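Local coordinates for protein acyl-coenzyme A oxidase (Caenorhabditis elegans, PDB 5K3H) that catalyses the FAD-dependent desaturation of acyl-CoA chains to trans-2-enoyl-CoA, the first step of peroxisomal beta-oxidation, passing the electrons to oxygen and releasing hydrogen peroxide, at residues M30-Y35 against M39-R44; L98-N103 against D622-S627. One frame throughout, in Å; residues are numbered along the deposited sequence.

Contact 1. Residues M30-Y35 against M39-R44; sequences MAAQIY and MRARRR
The ring of Y35 is sandwiched. On one face lies the side chain of R44: its CD sits 3.6 Å from the ring centroid, almost directly over the ring centre, a CH-pi contact. Beyond CD the guanidinium continues flat over the hydroxyl end, its plane 7° from that of the ring and the two centres 4.3 Å apart, a flat, offset stack of guanidinium on tyrosine. On the opposite face sits CG2 of the preceding residue, I34. The aliphatic CB, CG and CD of R40 pack on the backbone O of Y35, CB being 3.5 Å from Y35 O; that oxygen lies only at the edge of the R40 guanidinium, near its plane and not bonded to it. R44 is extended at chi2; the bend at chi3 (72°) carries NE over the CZ end of the ring, and the next torsion turns the guanidinium flat above the hydroxyl.

Behind this stack the helices meet through small residues. A41 CB lies 4.0 Å from A31 CB and 4.3 Å from A32 CB, and it also touches the backbone at A32 N. The axes pass 7.9 Å apart at 107°: two consecutive helices joined by a short turn pack crosswise as an alpha-alpha corner, within the N-terminal acyl-CoA oxidase family region.

The polar ends are tied down outside the pair: Y35 OH hydrogen-bonds to W618 O, R44 NH1 to E619 O, and R40 NH2 forms a salt bridge with D94. A leucine in place of Y35 would probably leave the R44 guanidinium without its flat platform and W618 O without its hydroxyl partner. Across the corner, then, a buried arginine is held by pi stacking and dispersion, its charge probably eased by the ring face and by the carbonyl of E619.

Contact 2. Residues L98-N103 against D622-S627; sequences LYHLNN and DRELRS
E624 reaches toward H100 and N103 with a fully extended side chain. Its CB points toward helix 97-105, and CG, anti to the backbone N (chi1 179°), passes 3.9 Å from N103 O. CD follows at 4.0 Å from N103 CB, with the carboxylate and the N103 amide side by side, their planes 19° apart. At the tip the oxygens part company. OE1 approaches the edge of the H100 ring, 3.8 Å from CE1, without a hydrogen bond. OE2 touches N103 CB and accepts a 2.8 Å hydrogen bond from a water, which in turn accepts one from N103 ND2; Y308 OH also bonds to OE2. H100 NE2 is taken by T48 OG1.

One direct bond joins the segments: R626 NH1 donates to N103 O at 3.0 Å, with an angle of 147° at the hydrogen, and a weak bond returns to E624 O. R626, where the chain leaves helix 622-625 with positive phi, also reaches E104 O, near the end of helix 97-105, through NH2, with D59 as salt-bridge partner of NE. The chemistry is therefore mostly polar: OE2 is satisfied by the water and Y308 OH, while OE1 has only a long, weak ion pair with R44, and the carboxylate's charge may polarise the nearby imidazole.

In the fold
R44 and E624 bring the two contacts together, although their centres lie 15 Å apart. R44, which closes contact 1 from helix 38-52, points NH2 toward OE1 of E624 in contact 2, but at 3.6 Å the pairing is long and weak. Its backbone O also packs 3.1 Å from NE2 of H100, whose hydrogen-bond partner T48 lies one turn further along the same helix. W618 and E619 take the polar ends of Y35 and R44, and residues 622-627, close behind them in sequence, form half of contact 2. Contact 1 joins two neighbouring N-terminal helices; contact 2 joins helix 97-105 to a segment 519 residues away. Both lie away from the annotated FAD, ATP and substrate sites.

Contact 1. Residues M30-Y35 against M39-R44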
ATOM      1  N   MET B  30      14.368   3.023  27.935  1.00 19.56           N
ATOM      2  CA  MET B  30      13.184   2.789  27.111  1.00 18.87           C
ATOM      3  C   MET B  30      13.315   1.495  26.328  1.00 18.83           C
ATOM      4  O   MET B  30      12.323   0.785  26.144  1.00 19.36           O
ATOM      5  CB  MET B  30      12.954   3.962  26.147  1.00 18.18           C
ATOM      6  CG  MET B  30      11.635   3.886  25.373  1.00 17.82           C
ATOM      7  SD  MET B  30      10.192   3.957  26.463  1.00 17.09           S
ATOM      8  CE  MET B  30       9.983   5.740  26.655  1.00 16.60           C
ATOM      9  N   ALA B  31      14.521   1.194  25.818  1.00 18.77           N
ATOM     10  CA  ALA B  31      14.750  -0.093  25.154  1.00 19.20           C
ATOM     11  C   ALA B  31      14.419  -1.272  26.071  1.00 19.43           C
ATOM     12  O   ALA B  31      13.776  -2.234  25.638  1.00 19.77           O
ATOM     13  CB  ALA B  31      16.192  -0.183  24.658  1.00 19.02           C
ATOM     14  N   ALA B  32      14.825  -1.208  27.346  1.00 21.48           N
ATOM     15  CA  ALA B  32      14.496  -2.273  28.300  1.00 22.10           C
ATOM     16  C   ALA B  32      12.987  -2.393  28.504  1.00 22.37           C
ATOM     17  O   ALA B  32      12.447  -3.505  28.643  1.00 22.69           O
ATOM     18  CB  ALA B  32      15.197  -2.018  29.630  1.00 21.61           C
ATOM     19  N   GLN B  33      12.285  -1.257  28.525  1.00 21.68           N
ATOM     20  CA  GLN B  33      10.823  -1.290  28.556  1.00 22.43           C
ATOM     21  C   GLN B  33      10.243  -2.003  27.328  1.00 21.74           C
ATOM     22  O   GLN B  33       9.376  -2.875  27.457  1.00 22.41           O
ATOM     23  CB  GLN B  33      10.301   0.139  28.670  1.00 22.74           C
ATOM     24  CG  GLN B  33       8.917   0.260  29.208  1.00 24.09           C
ATOM     25  CD  GLN B  33       8.690  -0.471  30.508  1.00 24.28           C
ATOM     26  OE1 GLN B  33       7.789  -1.287  30.602  1.00 24.22           O
ATOM     27  NE2 GLN B  33       9.491  -0.174  31.518  1.00 24.54           N
ATOM     28  N   ILE B  34      10.745  -1.676  26.129  1.00 20.16           N
ATOM     29  CA  ILE B  34      10.219  -2.245  24.884  1.00 19.34           C
ATOM     30  C   ILE B  34      10.449  -3.750  24.827  1.00 19.55           C
ATOM     31  O   ILE B  34       9.586  -4.505  24.366  1.00 18.97           O
ATOM     32  CB  ILE B  34      10.845  -1.546  23.654  1.00 19.54           C
ATOM     33  CG1 ILE B  34      10.369  -0.097  23.506  1.00 18.99           C
ATOM     34  CG2 ILE B  34      10.581  -2.335  22.366  1.00 19.88           C
ATOM     35  CD1 ILE B  34      11.164   0.677  22.501  1.00 18.56           C
ATOM     36  N   TYR B  35      11.629  -4.214  25.222  1.00 20.82           N
ATOM     37  CA  TYR B  35      11.987  -5.611  24.982  1.00 22.02           C
ATOM     38  C   TYR B  35      11.842  -6.481  26.227  1.00 23.16           C
ATOM     39  O   TYR B  35      12.258  -7.647  26.211  1.00 23.92           O
ATOM     40  CB  TYR B  35      13.417  -5.697  24.414  1.00 20.99           C
ATOM     41  CG  TYR B  35      13.532  -5.116  23.020  1.00 20.35           C
ATOM     42  CD1 TYR B  35      12.874  -5.713  21.942  1.00 19.94           C
ATOM     43  CD2 TYR B  35      14.264  -3.944  22.787  1.00 20.06           C
ATOM     44  CE1 TYR B  35      12.950  -5.180  20.658  1.00 19.71           C
ATOM     45  CE2 TYR B  35      14.358  -3.403  21.489  1.00 19.78           C
ATOM     46  CZ  TYR B  35      13.688  -4.033  20.439  1.00 19.68           C
ATOM     47  OH  TYR B  35      13.763  -3.525  19.174  1.00 20.53           O
ATOM     48  N   MET B  39      18.224  -6.755  30.631  1.00 31.37           N
ATOM     49  CA  MET B  39      19.136  -7.733  30.051  1.00 32.48           C
ATOM     50  C   MET B  39      18.736  -8.059  28.618  1.00 31.56           C
ATOM     51  O   MET B  39      19.603  -8.195  27.742  1.00 35.31           O
ATOM     52  CB  MET B  39      19.187  -9.006  30.910  1.00 36.80           C
ATOM     53  CG  MET B  39      20.494  -9.776  30.817  1.00 38.47           C
ATOM     54  SD  MET B  39      21.926  -8.780  31.350  1.00 44.18           S
ATOM     55  CE  MET B  39      23.272  -9.872  30.844  1.00 45.95           C
ATOM     56  N   ARG B  40      17.432  -8.177  28.347  1.00 28.13           N
ATOM     57  CA  ARG B  40      17.023  -8.535  26.996  1.00 28.61           C
ATOM     58  C   ARG B  40      17.433  -7.440  26.030  1.00 25.29           C
ATOM     59  O   ARG B  40      17.853  -7.723  24.901  1.00 24.74           O
ATOM     60  CB  ARG B  40      15.516  -8.776  26.905  1.00 32.40           C
ATOM     61  CG  ARG B  40      14.975  -9.791  27.882  1.00 36.10           C
ATOM     62  CD  ARG B  40      13.896 -10.673  27.278  1.00 42.23           C
ATOM     63  NE  ARG B  40      14.516 -11.804  26.580  1.00 47.42           N
ATOM     64  CZ  ARG B  40      14.826 -11.867  25.287  1.00 49.43           C
ATOM     65  NH1 ARG B  40      14.578 -10.842  24.470  1.00 50.91           N
ATOM     66  NH2 ARG B  40      15.411 -12.972  24.816  1.00 51.04           N
ATOM     67  N   ALA B  41      17.308  -6.178  26.459  1.00 26.41           N
ATOM     68  CA  ALA B  41      17.715  -5.061  25.614  1.00 25.45           C
ATOM     69  C   ALA B  41      19.226  -5.033  25.404  1.00 24.91           C
ATOM     70  O   ALA B  41      19.704  -4.924  24.271  1.00 24.52           O
ATOM     71  CB  ALA B  41      17.235  -3.743  26.227  1.00 24.65           C
ATOM     72  N   ARG B  42      19.997  -5.154  26.485  1.00 25.54           N
ATOM     73  CA  ARG B  42      21.454  -5.131  26.369  1.00 26.95           C
ATOM     74  C   ARG B  42      21.968  -6.273  25.501  1.00 24.35           C
ATOM     75  O   ARG B  42      22.934  -6.107  24.746  1.00 23.56           O
ATOM     76  CB  ARG B  42      22.108  -5.178  27.751  1.00 30.87           C
ATOM     77  CG  ARG B  42      23.600  -4.940  27.661  1.00 34.25           C
ATOM     78  CD  ARG B  42      24.354  -5.377  28.879  1.00 37.02           C
ATOM     79  NE  ARG B  42      23.669  -4.998  30.103  1.00 43.33           N
ATOM     80  CZ  ARG B  42      23.791  -5.648  31.256  1.00 54.80           C
ATOM     81  NH1 ARG B  42      24.574  -6.720  31.336  1.00 62.36           N
ATOM     82  NH2 ARG B  42      23.138  -5.226  32.328  1.00 58.27           N
ATOM     83  N   ARG B  43      21.357  -7.451  25.607  1.00 26.64           N
ATOM     84  CA  ARG B  43      21.841  -8.562  24.800  1.00 25.55           C
ATOM     85  C   ARG B  43      21.708  -8.253  23.312  1.00 25.24           C
ATOM     86  O   ARG B  43      22.542  -8.681  22.506  1.00 26.69           O
ATOM     87  CB  ARG B  43      21.114  -9.858  25.178  1.00 25.59           C
ATOM     88  CG  ARG B  43      21.604 -10.493  26.499  1.00 25.75           C
ATOM     89  CD  ARG B  43      23.031 -10.997  26.335  1.00 24.94           C
ATOM     90  NE  ARG B  43      23.162 -11.975  25.257  1.00 25.17           N
ATOM     91  CZ  ARG B  43      24.158 -11.972  24.370  1.00 25.21           C
ATOM     92  NH1 ARG B  43      25.086 -11.036  24.437  1.00 24.74           N
ATOM     93  NH2 ARG B  43      24.225 -12.897  23.414  1.00 25.90           N
ATOM     94  N   ARG B  44      20.656  -7.526  22.924  1.00 22.90           N
ATOM     95  CA  ARG B  44      20.534  -7.074  21.536  1.00 22.46           C
ATOM     96  C   ARG B  44      21.730  -6.226  21.121  1.00 21.70           C
ATOM     97  O   ARG B  44      22.279  -6.391  20.023  1.00 20.70           O
ATOM     98  CB  ARG B  44      19.230  -6.290  21.334  1.00 22.04           C
ATOM     99  CG  ARG B  44      17.947  -7.127  21.425  1.00 21.69           C
ATOM    100  CD  ARG B  44      16.714  -6.297  21.121  1.00 22.00           C
ATOM    101  NE  ARG B  44      16.587  -5.935  19.713  1.00 21.39           N
ATOM    102  CZ  ARG B  44      17.046  -4.797  19.186  1.00 21.76           C
ATOM    103  NH1 ARG B  44      17.678  -3.915  19.946  1.00 22.26           N
ATOM    104  NH2 ARG B  44      16.877  -4.528  17.902  1.00 21.47           N
TER

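Contact 2. Residues L98-N103 against D622-S627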
ATOM      1  N   LEU B  98      17.606 -15.267  19.036  1.00 28.48           N
ATOM      2  CA  LEU B  98      17.612 -15.785  17.669  1.00 27.62           C
ATOM      3  C   LEU B  98      16.745 -14.922  16.753  1.00 27.74           C
ATOM      4  O   LEU B  98      17.106 -14.661  15.603  1.00 27.80           O
ATOM      5  CB  LEU B  98      17.130 -17.242  17.669  1.00 27.14           C
ATOM      6  CG  LEU B  98      17.066 -18.051  16.376  1.00 27.68           C
ATOM      7  CD1 LEU B  98      18.456 -18.266  15.790  1.00 28.01           C
ATOM      8  CD2 LEU B  98      16.403 -19.396  16.617  1.00 27.39           C
ATOM      9  N   TYR B  99      15.614 -14.437  17.260  1.00 26.26           N
ATOM     10  CA  TYR B  99      14.778 -13.537  16.480  1.00 26.88           C
ATOM     11  C   TYR B  99      15.566 -12.290  16.083  1.00 25.43           C
ATOM     12  O   TYR B  99      15.568 -11.884  14.915  1.00 26.09           O
ATOM     13  CB  TYR B  99      13.537 -13.185  17.300  1.00 29.12           C
ATOM     14  CG  TYR B  99      12.513 -12.363  16.568  1.00 32.35           C
ATOM     15  CD1 TYR B  99      11.841 -12.888  15.474  1.00 34.68           C
ATOM     16  CD2 TYR B  99      12.219 -11.061  16.962  1.00 34.84           C
ATOM     17  CE1 TYR B  99      10.903 -12.161  14.798  1.00 36.12           C
ATOM     18  CE2 TYR B  99      11.274 -10.320  16.289  1.00 36.96           C
ATOM     19  CZ  TYR B  99      10.620 -10.874  15.202  1.00 36.30           C
ATOM     20  OH  TYR B  99       9.677 -10.147  14.495  1.00 37.52           O
ATOM     21  N   HIS B 100      16.273 -11.686  17.044  1.00 25.66           N
ATOM     22  CA  HIS B 100      17.133 -10.541  16.745  1.00 25.11           C
ATOM     23  C   HIS B 100      18.267 -10.915  15.790  1.00 25.72           C
ATOM     24  O   HIS B 100      18.498 -10.231  14.783  1.00 27.52           O
ATOM     25  CB  HIS B 100      17.682  -9.960  18.050  1.00 24.11           C
ATOM     26  CG  HIS B 100      18.650  -8.836  17.859  1.00 23.16           C
ATOM     27  ND1 HIS B 100      18.309  -7.657  17.229  1.00 23.35           N
ATOM     28  CD2 HIS B 100      19.926  -8.679  18.290  1.00 22.46           C
ATOM     29  CE1 HIS B 100      19.352  -6.841  17.239  1.00 22.58           C
ATOM     30  NE2 HIS B 100      20.349  -7.442  17.869  1.00 22.79           N
ATOM     31  N   LEU B 101      18.975 -12.011  16.079  1.00 26.50           N
ATOM     32  CA  LEU B 101      20.060 -12.452  15.213  1.00 26.30           C
ATOM     33  C   LEU B 101      19.594 -12.604  13.767  1.00 26.37           C
ATOM     34  O   LEU B 101      20.251 -12.118  12.837  1.00 26.39           O
ATOM     35  CB  LEU B 101      20.622 -13.778  15.746  1.00 26.64           C
ATOM     36  CG  LEU B 101      21.673 -14.561  14.953  1.00 26.95           C
ATOM     37  CD1 LEU B 101      23.017 -13.843  14.903  1.00 27.99           C
ATOM     38  CD2 LEU B 101      21.810 -15.965  15.541  1.00 27.79           C
ATOM     39  N   ASN B 102      18.437 -13.238  13.557  1.00 24.40           N
ATOM     40  CA  ASN B 102      17.949 -13.414  12.196  1.00 24.52           C
ATOM     41  C   ASN B 102      17.598 -12.075  11.545  1.00 23.82           C
ATOM     42  O   ASN B 102      17.851 -11.883  10.348  1.00 22.21           O
ATOM     43  CB  ASN B 102      16.764 -14.384  12.176  1.00 25.87           C
ATOM     44  CG  ASN B 102      17.204 -15.882  12.269  1.00 28.78           C
ATOM     45  OD1 ASN B 102      18.391 -16.233  12.092  1.00 28.99           O
ATOM     46  ND2 ASN B 102      16.244 -16.754  12.560  1.00 30.56           N
ATOM     47  N   ASN B 103      17.019 -11.133  12.308  1.00 23.38           N
ATOM     48  CA  ASN B 103      16.677  -9.818  11.743  1.00 24.49           C
ATOM     49  C   ASN B 103      17.916  -9.084  11.241  1.00 24.09           C
ATOM     50  O   ASN B 103      17.879  -8.467  10.172  1.00 22.14           O
ATOM     51  CB  ASN B 103      15.977  -8.937  12.780  1.00 24.98           C
ATOM     52  CG  ASN B 103      14.607  -9.426  13.153  1.00 25.25           C
ATOM     53  OD1 ASN B 103      13.913 -10.061  12.361  1.00 25.29           O
ATOM     54  ND2 ASN B 103      14.202  -9.130  14.385  1.00 26.41           N
ATOM     55  N   ASP B 622      22.013  -0.036  11.453  1.00 17.65           N
ATOM     56  CA  ASP B 622      21.890   0.109  10.004  1.00 17.81           C
ATOM     57  C   ASP B 622      21.912  -1.240   9.317  1.00 18.48           C
ATOM     58  O   ASP B 622      21.179  -1.462   8.341  1.00 17.93           O
ATOM     59  CB  ASP B 622      23.017   0.992   9.457  1.00 17.69           C
ATOM     60  CG  ASP B 622      22.741   2.445   9.636  1.00 18.15           C
ATOM     61  OD1 ASP B 622      21.562   2.744   9.929  1.00 19.17           O
ATOM     62  OD2 ASP B 622      23.676   3.280   9.507  1.00 18.61           O
ATOM     63  N   ARG B 623      22.740  -2.168   9.812  1.00 17.64           N
ATOM     64  CA  ARG B 623      22.766  -3.491   9.203  1.00 19.33           C
ATOM     65  C   ARG B 623      21.398  -4.162   9.295  1.00 18.54           C
ATOM     66  O   ARG B 623      21.024  -4.931   8.404  1.00 18.78           O
ATOM     67  CB  ARG B 623      23.852  -4.359   9.854  1.00 21.88           C
ATOM     68  CG  ARG B 623      25.320  -4.004   9.423  1.00 24.71           C
ATOM     69  CD  ARG B 623      26.334  -5.090   9.816  1.00 26.80           C
ATOM     70  NE  ARG B 623      25.899  -5.705  11.072  1.00 32.30           N
ATOM     71  CZ  ARG B 623      26.160  -5.214  12.287  1.00 35.31           C
ATOM     72  NH1 ARG B 623      26.877  -4.100  12.424  1.00 37.64           N
ATOM     73  NH2 ARG B 623      25.703  -5.842  13.364  1.00 33.60           N
ATOM     74  N   GLU B 624      20.626  -3.878  10.343  1.00 19.23           N
ATOM     75  CA  GLU B 624      19.279  -4.440  10.420  1.00 19.10           C
ATOM     76  C   GLU B 624      18.277  -3.634   9.603  1.00 18.68           C
ATOM     77  O   GLU B 624      17.449  -4.210   8.883  1.00 17.97           O
ATOM     78  CB  GLU B 624      18.815  -4.522  11.875  1.00 18.85           C
ATOM     79  CG  GLU B 624      17.417  -5.071  12.043  1.00 19.06           C
ATOM     80  CD  GLU B 624      16.970  -5.145  13.499  1.00 18.95           C
ATOM     81  OE1 GLU B 624      17.765  -4.848  14.402  1.00 19.09           O
ATOM     82  OE2 GLU B 624      15.805  -5.493  13.742  1.00 19.61           O
ATOM     83  N   LEU B 625      18.319  -2.301   9.737  1.00 18.45           N
ATOM     84  CA  LEU B 625      17.274  -1.440   9.186  1.00 18.11           C
ATOM     85  C   LEU B 625      17.292  -1.427   7.664  1.00 17.66           C
ATOM     86  O   LEU B 625      16.233  -1.353   7.030  1.00 17.78           O
ATOM     87  CB  LEU B 625      17.428  -0.017   9.735  1.00 18.27           C
ATOM     88  CG  LEU B 625      16.246   0.917   9.505  1.00 18.14           C
ATOM     89  CD1 LEU B 625      15.054   0.287  10.170  1.00 18.29           C
ATOM     90  CD2 LEU B 625      16.487   2.296  10.092  1.00 18.10           C
ATOM     91  N   ARG B 626      18.483  -1.406   7.068  1.00 19.92           N
ATOM     92  CA  ARG B 626      18.677  -1.571   5.632  1.00 19.77           C
ATOM     93  C   ARG B 626      18.102  -0.418   4.814  1.00 19.91           C
ATOM     94  O   ARG B 626      17.667  -0.608   3.674  1.00 20.17           O
ATOM     95  CB  ARG B 626      18.100  -2.902   5.166  1.00 19.84           C
ATOM     96  CG  ARG B 626      19.039  -4.045   5.472  1.00 19.73           C
ATOM     97  CD  ARG B 626      18.416  -5.417   5.295  1.00 19.52           C
ATOM     98  NE  ARG B 626      19.404  -6.461   5.564  1.00 19.49           N
ATOM     99  CZ  ARG B 626      19.543  -7.113   6.717  1.00 19.47           C
ATOM    100  NH1 ARG B 626      18.735  -6.849   7.735  1.00 19.32           N
ATOM    101  NH2 ARG B 626      20.494  -8.038   6.841  1.00 19.27           N
ATOM    102  N   SER B 627      18.140   0.801   5.346  1.00 18.32           N
ATOM    103  CA  SER B 627      17.559   1.955   4.678  1.00 18.23           C
ATOM    104  C   SER B 627      18.595   3.052   4.598  1.00 18.20           C
ATOM    105  O   SER B 627      19.227   3.374   5.607  1.00 18.39           O
ATOM    106  CB  SER B 627      16.325   2.475   5.420  1.00 18.57           C
ATOM    107  OG  SER B 627      15.908   3.743   4.923  1.00 18.40           O
TER
HETATM  108  O   HOH W   1      15.117  -7.033  16.038  1.00 21.79           O